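Local coordinates for ALDH21) (Physcomitrella patens subsp. patens, PDB 5N5S), which probably oxidises D-glyceraldehyde 3-phosphate directly to 3-phosphoglycerate with NADP(+) and water, as a member of the aldehyde dehydrogenase family, at residues Asn41-Ser46 against Phe239-Val244; Gly360-Glu365 against Ala394-Thr399. One frame throughout, in Å; residues are numbered along the deposited sequence.

Contact 1: Asn41-Ser46 against Phe239-Val244; sequences NIFLAS and FSILPV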
# COMPACT_ATOMS: atom_id res chain seq x y z
N ASN B 41 -32.15 -21.11 21.30
CA ASN B 41 -32.96 -20.39 20.32
C ASN B 41 -32.18 -20.15 19.04
O ASN B 41 -30.98 -19.88 19.11
CB ASN B 41 -33.41 -19.04 20.88
CG ASN B 41 -34.60 -19.13 21.77
OD1 ASN B 41 -35.75 -19.17 21.32
ND2 ASN B 41 -34.35 -19.19 23.06
N ILE B 42 -32.85 -20.25 17.87
CA ILE B 42 -32.24 -19.97 16.57
C ILE B 42 -32.50 -18.51 16.21
O ILE B 42 -33.40 -17.89 16.79
CB ILE B 42 -32.61 -20.97 15.43
CG1 ILE B 42 -34.11 -20.96 15.09
CG2 ILE B 42 -32.11 -22.36 15.75
CD1 ILE B 42 -34.39 -21.13 13.62
N PHE B 43 -31.72 -17.94 15.30
CA PHE B 43 -31.87 -16.53 14.95
C PHE B 43 -32.39 -16.32 13.56
O PHE B 43 -31.83 -16.84 12.59
CB PHE B 43 -30.56 -15.76 15.18
CG PHE B 43 -30.23 -15.70 16.65
CD1 PHE B 43 -29.51 -16.72 17.26
CD2 PHE B 43 -30.70 -14.65 17.44
CE1 PHE B 43 -29.28 -16.70 18.63
CE2 PHE B 43 -30.45 -14.62 18.80
CZ PHE B 43 -29.75 -15.66 19.40
N LEU B 44 -33.47 -15.56 13.49
CA LEU B 44 -34.14 -15.20 12.25
C LEU B 44 -34.36 -13.70 12.25
O LEU B 44 -35.10 -13.18 13.09
CB LEU B 44 -35.47 -15.99 12.11
CG LEU B 44 -36.42 -15.61 10.97
CD1 LEU B 44 -35.78 -15.87 9.61
CD2 LEU B 44 -37.74 -16.36 11.09
N ALA B 45 -33.69 -12.99 11.31
CA ALA B 45 -33.71 -11.54 11.14
C ALA B 45 -33.36 -10.80 12.45
O ALA B 45 -34.14 -9.98 12.95
CB ALA B 45 -35.05 -11.09 10.57
N SER B 46 -32.20 -11.18 13.03
CA SER B 46 -31.58 -10.65 14.25
C SER B 46 -32.31 -11.02 15.57
O SER B 46 -31.78 -10.73 16.64
CB SER B 46 -31.37 -9.14 14.16
OG SER B 46 -30.55 -8.78 13.06
N PHE B 239 -28.34 -10.29 10.49
CA PHE B 239 -27.93 -11.67 10.66
C PHE B 239 -29.08 -12.62 10.93
O PHE B 239 -30.10 -12.24 11.50
CB PHE B 239 -26.88 -11.79 11.79
CG PHE B 239 -27.41 -11.71 13.21
CD1 PHE B 239 -27.61 -10.48 13.82
CD2 PHE B 239 -27.66 -12.86 13.94
CE1 PHE B 239 -28.08 -10.40 15.13
CE2 PHE B 239 -28.15 -12.79 15.24
CZ PHE B 239 -28.37 -11.56 15.83
N SER B 240 -28.88 -13.88 10.57
CA SER B 240 -29.77 -15.00 10.81
C SER B 240 -28.85 -16.22 10.92
O SER B 240 -27.87 -16.32 10.16
CB SER B 240 -30.78 -15.17 9.67
OG SER B 240 -31.61 -14.04 9.51
N ILE B 241 -29.09 -17.08 11.92
CA ILE B 241 -28.31 -18.29 12.17
C ILE B 241 -29.28 -19.44 12.17
O ILE B 241 -30.10 -19.58 13.09
CB ILE B 241 -27.41 -18.20 13.43
CG1 ILE B 241 -26.44 -17.01 13.30
CG2 ILE B 241 -26.62 -19.53 13.62
CD1 ILE B 241 -26.02 -16.38 14.54
N LEU B 242 -29.26 -20.21 11.07
CA LEU B 242 -30.20 -21.31 10.87
C LEU B 242 -29.50 -22.68 10.75
O LEU B 242 -29.12 -23.09 9.65
CB LEU B 242 -31.15 -21.03 9.68
CG LEU B 242 -31.72 -19.62 9.55
CD1 LEU B 242 -32.24 -19.38 8.17
CD2 LEU B 242 -32.80 -19.35 10.58
N PRO B 243 -29.32 -23.40 11.88
CA PRO B 243 -28.70 -24.73 11.81
C PRO B 243 -29.68 -25.76 11.27
O PRO B 243 -30.62 -26.17 11.97
CB PRO B 243 -28.26 -25.02 13.25
CG PRO B 243 -28.74 -23.85 14.08
CD PRO B 243 -29.72 -23.08 13.26
N VAL B 244 -29.52 -26.11 9.99
CA VAL B 244 -30.35 -27.08 9.27
C VAL B 244 -29.47 -28.18 8.71
O VAL B 244 -28.26 -27.97 8.55
CB VAL B 244 -31.26 -26.45 8.16
CG1 VAL B 244 -32.42 -25.69 8.77
CG2 VAL B 244 -30.47 -25.58 7.18

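Contact 2: Gly360-Glu365 against Ala394-Thr399; sequences GPMISE and AFIEPT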
# COMPACT_ATOMS: atom_id res chain seq x y z
N GLY B 360 -9.35 -36.27 22.64
CA GLY B 360 -10.64 -36.82 23.03
C GLY B 360 -11.15 -37.79 21.98
O GLY B 360 -10.36 -38.30 21.18
N PRO B 361 -12.46 -38.07 21.94
CA PRO B 361 -12.97 -38.99 20.90
C PRO B 361 -13.18 -38.28 19.56
O PRO B 361 -13.13 -37.04 19.48
CB PRO B 361 -14.29 -39.50 21.50
CG PRO B 361 -14.74 -38.41 22.42
CD PRO B 361 -13.55 -37.56 22.80
N MET B 362 -13.44 -39.05 18.50
CA MET B 362 -13.74 -38.49 17.18
C MET B 362 -15.19 -37.94 17.23
O MET B 362 -15.88 -38.16 18.23
CB MET B 362 -13.61 -39.57 16.09
CG MET B 362 -12.26 -40.25 16.07
SD MET B 362 -10.90 -39.21 15.49
CE MET B 362 -11.07 -39.42 13.73
N ILE B 363 -15.64 -37.23 16.19
CA ILE B 363 -16.99 -36.66 16.11
C ILE B 363 -18.09 -37.76 16.23
O ILE B 363 -19.12 -37.52 16.86
CB ILE B 363 -17.17 -35.73 14.87
CG1 ILE B 363 -18.50 -34.93 14.89
CG2 ILE B 363 -16.98 -36.46 13.53
CD1 ILE B 363 -18.69 -33.95 16.05
N SER B 364 -17.83 -38.96 15.66
CA SER B 364 -18.74 -40.11 15.70
C SER B 364 -17.97 -41.42 15.69
O SER B 364 -16.78 -41.45 15.34
CB SER B 364 -19.70 -40.07 14.51
OG SER B 364 -19.00 -40.18 13.28
N GLU B 365 -18.66 -42.53 16.05
CA GLU B 365 -18.10 -43.88 16.04
C GLU B 365 -17.83 -44.30 14.58
O GLU B 365 -16.86 -45.00 14.30
CB GLU B 365 -19.06 -44.87 16.71
CG GLU B 365 -18.41 -46.17 17.15
CD GLU B 365 -19.34 -47.22 17.72
OE1 GLU B 365 -19.17 -48.41 17.36
OE2 GLU B 365 -20.22 -46.87 18.53
N ALA B 394 -15.76 -44.59 19.84
CA ALA B 394 -15.48 -43.34 19.14
C ALA B 394 -13.99 -42.97 19.24
O ALA B 394 -13.51 -42.11 18.50
CB ALA B 394 -16.34 -42.21 19.70
N PHE B 395 -13.27 -43.64 20.16
CA PHE B 395 -11.85 -43.42 20.41
C PHE B 395 -10.97 -44.26 19.51
O PHE B 395 -11.19 -45.46 19.36
CB PHE B 395 -11.50 -43.71 21.88
CG PHE B 395 -11.99 -42.68 22.88
CD1 PHE B 395 -11.23 -41.55 23.16
CD2 PHE B 395 -13.19 -42.86 23.55
CE1 PHE B 395 -11.68 -40.61 24.08
CE2 PHE B 395 -13.63 -41.92 24.48
CZ PHE B 395 -12.87 -40.80 24.74
N ILE B 396 -9.97 -43.60 18.91
CA ILE B 396 -8.99 -44.23 18.04
C ILE B 396 -7.58 -43.79 18.48
O ILE B 396 -7.30 -42.59 18.58
CB ILE B 396 -9.31 -44.01 16.53
CG1 ILE B 396 -8.34 -44.77 15.61
CG2 ILE B 396 -9.42 -42.56 16.14
CD1 ILE B 396 -9.00 -45.92 14.94
N GLU B 397 -6.74 -44.79 18.80
CA GLU B 397 -5.37 -44.60 19.29
C GLU B 397 -4.50 -43.75 18.35
O GLU B 397 -4.59 -43.94 17.13
CB GLU B 397 -4.69 -45.96 19.50
CG GLU B 397 -5.20 -46.75 20.69
CD GLU B 397 -4.40 -47.99 21.04
OE1 GLU B 397 -4.28 -48.29 22.25
OE2 GLU B 397 -3.90 -48.67 20.12
N PRO B 398 -3.62 -42.87 18.88
CA PRO B 398 -2.70 -42.12 18.00
C PRO B 398 -1.81 -43.11 17.25
O PRO B 398 -1.16 -43.96 17.86
CB PRO B 398 -1.92 -41.22 18.97
CG PRO B 398 -2.72 -41.20 20.22
CD PRO B 398 -3.37 -42.54 20.30
N THR B 399 -1.87 -43.05 15.91
CA THR B 399 -1.22 -43.98 15.00
C THR B 399 -0.09 -43.35 14.18
O THR B 399 -0.22 -42.22 13.70
CB THR B 399 -2.31 -44.60 14.09
OG1 THR B 399 -3.39 -45.05 14.90
CG2 THR B 399 -1.80 -45.74 13.24

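Contact 1: Asn41-Ser46 against Phe239-Val244
Phe43 and Ile241 exchange both of their backbone hydrogen bonds, which defines a single antiparallel hydrogen-bonded pair. Phe43 N reaches Ile241 O at 3.2 Å, and Ile241 N returns to Phe43 O at 2.8 Å, the latter donor tilted well out of the carbonyl plane. The short axes run at 145°, so the strands diverge, and the next two bonds depart from a regular pattern. Ala45 N donates to the side-chain OG of Ser240 at 2.9 Å in a nearly straight bond, while Ser46 N lies nearly on the line of the Phe239 C=O bond, though its N-H is bent away from straight. Phe239 O also takes a weak bond from Ser240 OG; the hydroxyl thus accepts from the loop that follows strand 42-44 and donates, weakly, within its own segment.

These bonds join two sheets. Strand 239-241 is an edge strand of the Rossmann-type sheet of the coenzyme domain, parallel to its neighbour 209-212, and strand 38-44 of the N-terminal sheet lies along its other side.

Aromatic contacts gather round Phe239. Its CG sits between the backbone N and the carbonyl carbon (chi1 77°), which brings the ring alongside Ser46, whose CA lies over one face, 3.8 Å from the ring centroid. Phe239 CE2 also approaches Phe43 CB at 3.8 Å; the two phenyl planes meet obliquely at 42°. Replacing Phe239 by an alanine would probably leave Ser46 CA without its CH-pi partner and open a gap beside Phe43. Ser46 OG is held separately, by Gly237 N.

Aliphatic packing dominates past the bridge. Ile42 divides its branches: CG2 rests on Pro243 CD at 3.5 Å, while CD1 meets Leu242 CD2, the two side chains crossing at about a right angle.

Contact 2: Gly360-Glu365 against Ala394-Thr399
Ala394 O accepts the hydrogen bond of Met362 N at 3.1 Å, the one hydrogen bond between the segments. The N-H points almost straight at the oxygen (170°), yet the donor stands 44° out of the carbonyl plane and so above it. Through this bond the loop leading into helix 365-380 is fastened to the residue just before strand 395-402, a member of the mixed sheet in what is, by the aldehyde dehydrogenase fold, the catalytic domain. Helix 365-380 begins at the last residue of the first segment, and the chain returns to Ala394 after it; CA of Glu365 comes 4.1 Å from CA of Ala394.

The helix start carries its own cap: Ser364, at the N-cap position, uses OG to bind Ala367 N. Glu365 directs its carboxylate to a salt bridge with Arg391 of strand 391-392.

The other contacts are apolar. Pro361 and Phe395 lie side by side, pointing the same way, and CB of Pro361 sits over the centre of the phenyl ring, only 9° off its normal, in a CH-pi contact at 3.7 Å from the ring centroid. The same proline CB touches Ala394 CB at 3.8 Å, so this one carbon meets both a methyl and an aromatic face.

Met362 covers the side chain of Ile396, the next residue of the strand, and also packs on Ala368 and Ile371 of the helix. Its CG, beside the backbone N, and its SD, brought round by the bend at chi2, both lie at the same branch of Ile396: Met362 CG is 3.7 Å from Ile396 CG2.

Overall arrangement
Contacts 1 and 2 close in series along the chain and do not touch; their centres are 31 Å apart and their nearest atoms about 13 Å. The bound NADP relates them. At 239-244, Val244 touches the coenzyme, the Pro243 side chain lies about 7 Å from it, and that of Leu242 is about 6 Å from the side chain of Lys212, an NADP-binding residue. In contact 2, the Ser364 side chain is about 9 Å from NADP, and the Met362 side chain about 6 Å from that of Trp188, another coenzyme-binding residue. Contact 1 joins the N-terminal sheet to the edge of the coenzyme domain, whereas contact 2 packs a loop against the catalytic domain's sheet near the same ligand.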